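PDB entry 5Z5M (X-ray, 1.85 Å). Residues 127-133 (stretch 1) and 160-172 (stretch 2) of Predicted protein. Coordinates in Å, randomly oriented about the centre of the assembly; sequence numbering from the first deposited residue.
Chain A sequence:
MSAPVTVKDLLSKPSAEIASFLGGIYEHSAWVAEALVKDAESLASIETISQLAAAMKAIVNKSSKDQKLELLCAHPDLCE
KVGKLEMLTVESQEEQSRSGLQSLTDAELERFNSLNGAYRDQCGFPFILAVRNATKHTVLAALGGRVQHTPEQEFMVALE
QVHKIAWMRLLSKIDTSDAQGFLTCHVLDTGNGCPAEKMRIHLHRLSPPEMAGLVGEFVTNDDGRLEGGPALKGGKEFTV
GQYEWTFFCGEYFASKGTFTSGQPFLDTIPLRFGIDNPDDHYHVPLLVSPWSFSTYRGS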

ATOM      1  N   PHE A 127      36.162  -0.216  -5.407  1.00 13.64           N
ATOM      2  CA  PHE A 127      34.811  -0.539  -4.980  1.00 14.99           C
ATOM      3  C   PHE A 127      34.609  -0.058  -3.556  1.00 17.82           C
ATOM      4  O   PHE A 127      35.334  -0.459  -2.645  1.00 17.66           O
ATOM      5  CB  PHE A 127      34.556  -2.044  -5.082  1.00 16.48           C
ATOM      6  CG  PHE A 127      33.206  -2.470  -4.583  1.00 15.11           C
ATOM      7  CD1 PHE A 127      32.078  -2.315  -5.374  1.00 14.43           C
ATOM      8  CD2 PHE A 127      33.066  -3.042  -3.333  1.00 17.15           C
ATOM      9  CE1 PHE A 127      30.831  -2.716  -4.920  1.00 11.53           C
ATOM     10  CE2 PHE A 127      31.821  -3.447  -2.873  1.00 11.64           C
ATOM     11  CZ  PHE A 127      30.706  -3.283  -3.673  1.00 15.39           C
ATOM     12  N   ILE A 128      33.619   0.806  -3.370  1.00 17.66           N
ATOM     13  CA  ILE A 128      33.329   1.369  -2.064  1.00 15.67           C
ATOM     14  C   ILE A 128      31.920   0.979  -1.629  1.00 12.75           C
ATOM     15  O   ILE A 128      30.970   1.083  -2.404  1.00 14.77           O
ATOM     16  CB  ILE A 128      33.481   2.905  -2.077  1.00 17.26           C
ATOM     17  CG1 ILE A 128      34.891   3.282  -2.533  1.00 18.26           C
ATOM     18  CG2 ILE A 128      33.178   3.499  -0.703  1.00 16.16           C
ATOM     19  CD1 ILE A 128      35.079   4.767  -2.773  1.00 17.78           C
ATOM     20  N   LEU A 129      31.798   0.509  -0.392  1.00 12.73           N
ATOM     21  CA  LEU A 129      30.512   0.087   0.150  1.00 16.82           C
ATOM     22  C   LEU A 129      30.367   0.499   1.613  1.00 21.74           C
ATOM     23  O   LEU A 129      31.158   0.087   2.464  1.00 25.75           O
ATOM     24  CB  LEU A 129      30.341  -1.429   0.013  1.00 13.87           C
ATOM     25  CG  LEU A 129      28.988  -1.969   0.473  1.00 13.18           C
ATOM     26  CD1 LEU A 129      27.854  -1.388  -0.367  1.00 22.38           C
ATOM     27  CD2 LEU A 129      28.958  -3.487   0.425  1.00 22.64           C
ATOM     28  N   ALA A 130      29.361   1.320   1.894  1.00 14.42           N
ATOM     29  CA  ALA A 130      29.099   1.772   3.255  1.00 23.24           C
ATOM     30  C   ALA A 130      27.928   1.016   3.869  1.00 27.16           C
ATOM     31  O   ALA A 130      26.772   1.399   3.690  1.00 43.54           O
ATOM     32  CB  ALA A 130      28.820   3.261   3.272  1.00 22.97           C
ATOM     33  N   VAL A 131      28.223  -0.064   4.582  1.00 29.05           N
ATOM     34  CA  VAL A 131      27.183  -0.837   5.253  1.00 51.29           C
ATOM     35  C   VAL A 131      27.590  -1.111   6.701  1.00 52.03           C
ATOM     36  O   VAL A 131      28.749  -1.429   6.981  1.00 39.58           O
ATOM     37  CB  VAL A 131      26.902  -2.187   4.531  1.00 50.22           C
ATOM     38  CG1 VAL A 131      25.906  -3.040   5.322  1.00 53.09           C
ATOM     39  CG2 VAL A 131      26.406  -1.953   3.113  1.00 46.10           C
ATOM     40  N   ARG A 132      26.644  -0.953   7.619  1.00 43.79           N
ATOM     41  CA  ARG A 132      26.878  -1.263   9.024  1.00 51.31           C
ATOM     42  C   ARG A 132      26.828  -2.766   9.265  1.00 39.81           C
ATOM     43  O   ARG A 132      25.787  -3.395   9.070  1.00 34.43           O
ATOM     44  CB  ARG A 132      25.849  -0.550   9.900  1.00 28.70           C
ATOM     45  CG  ARG A 132      26.027   0.951   9.915  1.00 37.81           C
ATOM     46  CD  ARG A 132      25.078   1.615  10.882  1.00 46.84           C
ATOM     47  NE  ARG A 132      25.369   3.038  11.010  1.00 26.31           N
ATOM     48  CZ  ARG A 132      26.198   3.551  11.913  1.00 35.91           C
ATOM     49  NH1 ARG A 132      26.823   2.756  12.771  1.00 32.92           N
ATOM     50  NH2 ARG A 132      26.401   4.859  11.958  1.00 21.06           N
ATOM     51  N   ASN A 133      27.958  -3.323   9.692  1.00 41.04           N
ATOM     52  CA  ASN A 133      28.093  -4.758   9.950  1.00 62.42           C
ATOM     53  C   ASN A 133      27.614  -5.597   8.773  1.00 52.73           C
ATOM     54  O   ASN A 133      26.670  -6.382   8.892  1.00 32.41           O
ATOM     55  CB  ASN A 133      27.333  -5.152  11.219  1.00 40.42           C
ATOM     56  N   GLU A 160      28.020   8.568  -3.261  1.00 10.73           N
ATOM     57  CA  GLU A 160      26.985   8.382  -2.244  1.00  8.33           C
ATOM     58  C   GLU A 160      27.541   7.555  -1.087  1.00  8.93           C
ATOM     59  O   GLU A 160      27.292   7.863   0.078  1.00  8.66           O
ATOM     60  CB  GLU A 160      25.741   7.716  -2.842  1.00 12.60           C
ATOM     61  CG  GLU A 160      24.925   8.646  -3.736  1.00 18.26           C
ATOM     62  CD  GLU A 160      23.773   7.955  -4.452  1.00 39.00           C
ATOM     63  OE1 GLU A 160      23.652   6.709  -4.367  1.00 27.39           O
ATOM     64  OE2 GLU A 160      22.981   8.673  -5.102  1.00 27.50           O
ATOM     65  N   GLN A 161      28.311   6.517  -1.413  1.00 10.95           N
ATOM     66  CA  GLN A 161      28.920   5.673  -0.390  1.00 13.45           C
ATOM     67  C   GLN A 161      29.922   6.439   0.484  1.00  9.19           C
ATOM     68  O   GLN A 161      29.950   6.239   1.697  1.00  9.74           O
ATOM     69  CB  GLN A 161      29.602   4.452  -1.027  1.00 11.71           C
ATOM     70  CG  GLN A 161      28.664   3.539  -1.840  1.00 11.21           C
ATOM     71  CD  GLN A 161      27.551   2.897  -1.015  1.00 18.61           C
ATOM     72  OE1 GLN A 161      27.777   2.400   0.089  1.00 15.91           O
ATOM     73  NE2 GLN A 161      26.341   2.904  -1.556  1.00 24.28           N
ATOM     74  N   VAL A 162      30.738   7.322  -0.100  1.00  7.71           N
ATOM     75  CA  VAL A 162      31.719   8.024   0.728  1.00 10.21           C
ATOM     76  C   VAL A 162      31.036   9.014   1.678  1.00  8.81           C
ATOM     77  O   VAL A 162      31.508   9.222   2.790  1.00 10.57           O
ATOM     78  CB  VAL A 162      32.802   8.770  -0.108  1.00 12.98           C
ATOM     79  CG1 VAL A 162      33.539   7.799  -1.021  1.00 13.57           C
ATOM     80  CG2 VAL A 162      32.214   9.919  -0.893  1.00 22.92           C
ATOM     81  N   HIS A 163      29.921   9.603   1.257  1.00  7.36           N
ATOM     82  CA  HIS A 163      29.177  10.497   2.142  1.00  7.33           C
ATOM     83  C   HIS A 163      28.576   9.708   3.289  1.00  7.42           C
ATOM     84  O   HIS A 163      28.481  10.206   4.405  1.00 10.50           O
ATOM     85  CB  HIS A 163      28.066  11.241   1.395  1.00  6.86           C
ATOM     86  CG  HIS A 163      28.571  12.262   0.423  1.00 13.27           C
ATOM     87  ND1 HIS A 163      29.535  13.188   0.751  1.00 15.24           N
ATOM     88  CD2 HIS A 163      28.232  12.508  -0.864  1.00 13.50           C
ATOM     89  CE1 HIS A 163      29.777  13.959  -0.296  1.00 18.03           C
ATOM     90  NE2 HIS A 163      28.994  13.569  -1.287  1.00 17.36           N
ATOM     91  N   LYS A 164      28.162   8.474   3.006  1.00  6.38           N
ATOM     92  CA  LYS A 164      27.587   7.626   4.038  1.00  7.35           C
ATOM     93  C   LYS A 164      28.659   7.246   5.051  1.00  7.70           C
ATOM     94  O   LYS A 164      28.386   7.141   6.238  1.00  9.64           O
ATOM     95  CB  LYS A 164      26.962   6.370   3.426  1.00 10.49           C
ATOM     96  CG  LYS A 164      25.649   6.615   2.708  1.00 14.07           C
ATOM     97  CD  LYS A 164      25.339   5.486   1.730  1.00 24.83           C
ATOM     98  CE  LYS A 164      25.044   4.185   2.452  1.00 22.15           C
ATOM     99  NZ  LYS A 164      24.576   3.120   1.517  1.00 21.84           N
ATOM    100  N   ILE A 165      29.879   7.035   4.568  1.00 10.11           N
ATOM    101  CA  ILE A 165      31.002   6.708   5.437  1.00 14.34           C
ATOM    102  C   ILE A 165      31.391   7.919   6.284  1.00  7.16           C
ATOM    103  O   ILE A 165      31.711   7.787   7.465  1.00 12.64           O
ATOM    104  CB  ILE A 165      32.205   6.207   4.610  1.00 13.06           C
ATOM    105  CG1 ILE A 165      31.892   4.820   4.050  1.00 20.23           C
ATOM    106  CG2 ILE A 165      33.467   6.161   5.457  1.00 18.42           C
ATOM    107  CD1 ILE A 165      32.809   4.376   2.945  1.00 27.01           C
ATOM    108  N   ALA A 166      31.321   9.103   5.686  1.00 10.31           N
ATOM    109  CA  ALA A 166      31.609  10.338   6.399  1.00  9.17           C
ATOM    110  C   ALA A 166      30.635  10.511   7.561  1.00 12.46           C
ATOM    111  O   ALA A 166      31.029  10.885   8.664  1.00  7.23           O
ATOM    112  CB  ALA A 166      31.533  11.525   5.456  1.00 10.55           C
ATOM    113  N   TRP A 167      29.366  10.219   7.297  1.00  6.29           N
ATOM    114  CA  TRP A 167      28.315  10.303   8.305  1.00  7.32           C
ATOM    115  C   TRP A 167      28.592   9.332   9.452  1.00  8.74           C
ATOM    116  O   TRP A 167      28.441   9.691  10.619  1.00 10.85           O
ATOM    117  CB  TRP A 167      26.958  10.016   7.659  1.00  5.35           C
ATOM    118  CG  TRP A 167      25.786  10.002   8.595  1.00  9.74           C
ATOM    119  CD1 TRP A 167      24.953   8.954   8.836  1.00  7.00           C
ATOM    120  CD2 TRP A 167      25.306  11.092   9.393  1.00  9.24           C
ATOM    121  NE1 TRP A 167      23.982   9.314   9.745  1.00  5.45           N
ATOM    122  CE2 TRP A 167      24.173  10.628  10.096  1.00  6.33           C
ATOM    123  CE3 TRP A 167      25.718  12.415   9.581  1.00  9.95           C
ATOM    124  CZ2 TRP A 167      23.458  11.432  10.977  1.00 13.30           C
ATOM    125  CZ3 TRP A 167      24.995  13.220  10.453  1.00  7.68           C
ATOM    126  CH2 TRP A 167      23.882  12.724  11.139  1.00 16.42           C
ATOM    127  N   MET A 168      29.022   8.113   9.114  1.00  7.94           N
ATOM    128  CA  MET A 168      29.352   7.115  10.131  1.00 15.18           C
ATOM    129  C   MET A 168      30.518   7.565  11.005  1.00  8.39           C
ATOM    130  O   MET A 168      30.525   7.328  12.209  1.00 13.63           O
ATOM    131  CB  MET A 168      29.680   5.765   9.482  1.00  9.94           C
ATOM    132  CG  MET A 168      28.493   5.103   8.818  1.00 24.85           C
ATOM    133  SD  MET A 168      28.947   3.551   8.021  1.00 31.61           S
ATOM    134  CE  MET A 168      27.404   3.133   7.215  1.00 27.68           C
ATOM    135  N   ARG A 169      31.502   8.218  10.402  1.00 10.60           N
ATOM    136  CA  ARG A 169      32.661   8.671  11.161  1.00 13.37           C
ATOM    137  C   ARG A 169      32.317   9.845  12.074  1.00 12.22           C
ATOM    138  O   ARG A 169      32.798   9.918  13.208  1.00 13.69           O
ATOM    139  CB  ARG A 169      33.796   9.052  10.217  1.00 16.16           C
ATOM    140  CG  ARG A 169      34.448   7.856   9.552  1.00 16.73           C
ATOM    141  CD  ARG A 169      35.408   8.305   8.466  1.00 22.74           C
ATOM    142  NE  ARG A 169      36.120   7.179   7.874  1.00 25.18           N
ATOM    143  CZ  ARG A 169      36.828   7.255   6.755  1.00 36.41           C
ATOM    144  NH1 ARG A 169      36.918   8.405   6.099  1.00 29.15           N
ATOM    145  NH2 ARG A 169      37.444   6.178   6.290  1.00 19.85           N
ATOM    146  N   LEU A 170      31.487  10.758  11.577  1.00 11.80           N
ATOM    147  CA  LEU A 170      31.019  11.894  12.372  1.00 10.90           C
ATOM    148  C   LEU A 170      30.254  11.413  13.602  1.00 17.91           C
ATOM    149  O   LEU A 170      30.427  11.946  14.697  1.00 15.00           O
ATOM    150  CB  LEU A 170      30.128  12.820  11.536  1.00  9.94           C
ATOM    151  CG  LEU A 170      30.813  13.787  10.569  1.00 20.47           C
ATOM    152  CD1 LEU A 170      29.792  14.399   9.618  1.00 19.94           C
ATOM    153  CD2 LEU A 170      31.557  14.883  11.336  1.00 18.15           C
ATOM    154  N   LEU A 171      29.405  10.406  13.411  1.00 14.04           N
ATOM    155  CA  LEU A 171      28.593   9.859  14.501  1.00 12.67           C
ATOM    156  C   LEU A 171      29.454   9.224  15.595  1.00 20.41           C
ATOM    157  O   LEU A 171      29.103   9.267  16.778  1.00 17.22           O
ATOM    158  CB  LEU A 171      27.597   8.828  13.965  1.00 14.58           C
ATOM    159  CG  LEU A 171      26.331   9.366  13.292  1.00 17.62           C
ATOM    160  CD1 LEU A 171      25.514   8.223  12.721  1.00 13.51           C
ATOM    161  CD2 LEU A 171      25.495  10.169  14.273  1.00 13.85           C
ATOM    162  N   SER A 172      30.577   8.631  15.201  1.00 19.61           N
ATOM    163  CA  SER A 172      31.422   7.919  16.156  1.00 19.44           C
ATOM    164  C   SER A 172      32.347   8.867  16.916  1.00 25.41           C
ATOM    165  O   SER A 172      32.795   8.554  18.019  1.00 28.57           O
ATOM    166  CB  SER A 172      32.240   6.833  15.451  1.00 20.70           C
ATOM    167  OG  SER A 172      33.222   7.395  14.601  1.00 35.59           O
TER
HETATM  168  O   HOH W   1      28.984   5.361  13.558  1.00 20.86           O

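An extended segment can lie along a helix through one side-chain-to-backbone hydrogen bond set among apolar contacts, as residues 127-133 and 160-172 illustrate. The second stretch is helical throughout, part of a longer helix, and its i to i+4 hydrogen bonds occupy the main-chain amides from Lys164 onward. The first has no regular secondary structure, yet residues 128 to 132 keep extended backbone angles, so that Ile128 and Ala130 direct their CA-to-CB bonds toward the helix while those of Leu129 and Val131 point away. The backbones come nearest at Ala130 and Gln161, whose CA atoms are 5.3 Å apart.

With the helical backbone largely engaged in its own bonding, a side chain supplies the direct polar link. Gln161 is bent, with chi1 and chi2 both m, and its OE1 accepts a hydrogen bond from the amide N of Ala130 at 2.6 Å. The N-H...O angle of 170° makes this short bond almost linear. It gives a partner to a main-chain donor in a buried residue. The aliphatic part of the same glutamine also packs, its CG lying 3.4 Å from Ile128 O.

Around this bond the contact is largely apolar. The methyl of Ala130 fits closely against the helix, with CB 3.6 Å from Lys164 CB and 3.5 Å from Ile165 CG1; a short side chain suits so near an approach. Ile128, buried, packs on three helix residues: its CD1 is 3.8 Å from Val162 CG1, and its CG2 is 3.7 Å from Gln161 CB and 3.8 Å from Ile165 CD1. Lys164 contributes its hydrocarbon chain, CE lying 3.5 Å from Ala130 O, while its NZ is hydrogen-bonded elsewhere in the structure.

Farther along the helix, the unbranched Met168 extends its chain to place CE 4.2 Å from Ala130 CB and 3.7 Å from Arg132 CG. Arg132 starts sideways, but its long side chain brings the guanidinium to the helix, where Met168 CG covers one face and Leu171 CD1 lies 3.6 Å from Arg132 NH2. The charged group keeps a polar outlet through water 1, which accepts from Arg132 NH2 at 3.1 Å and donates to Met168 O at 2.8 Å. The contact buries 501 Å², both sides summed, and combines one direct hydrogen bond, one water bridge and mainly apolar packing.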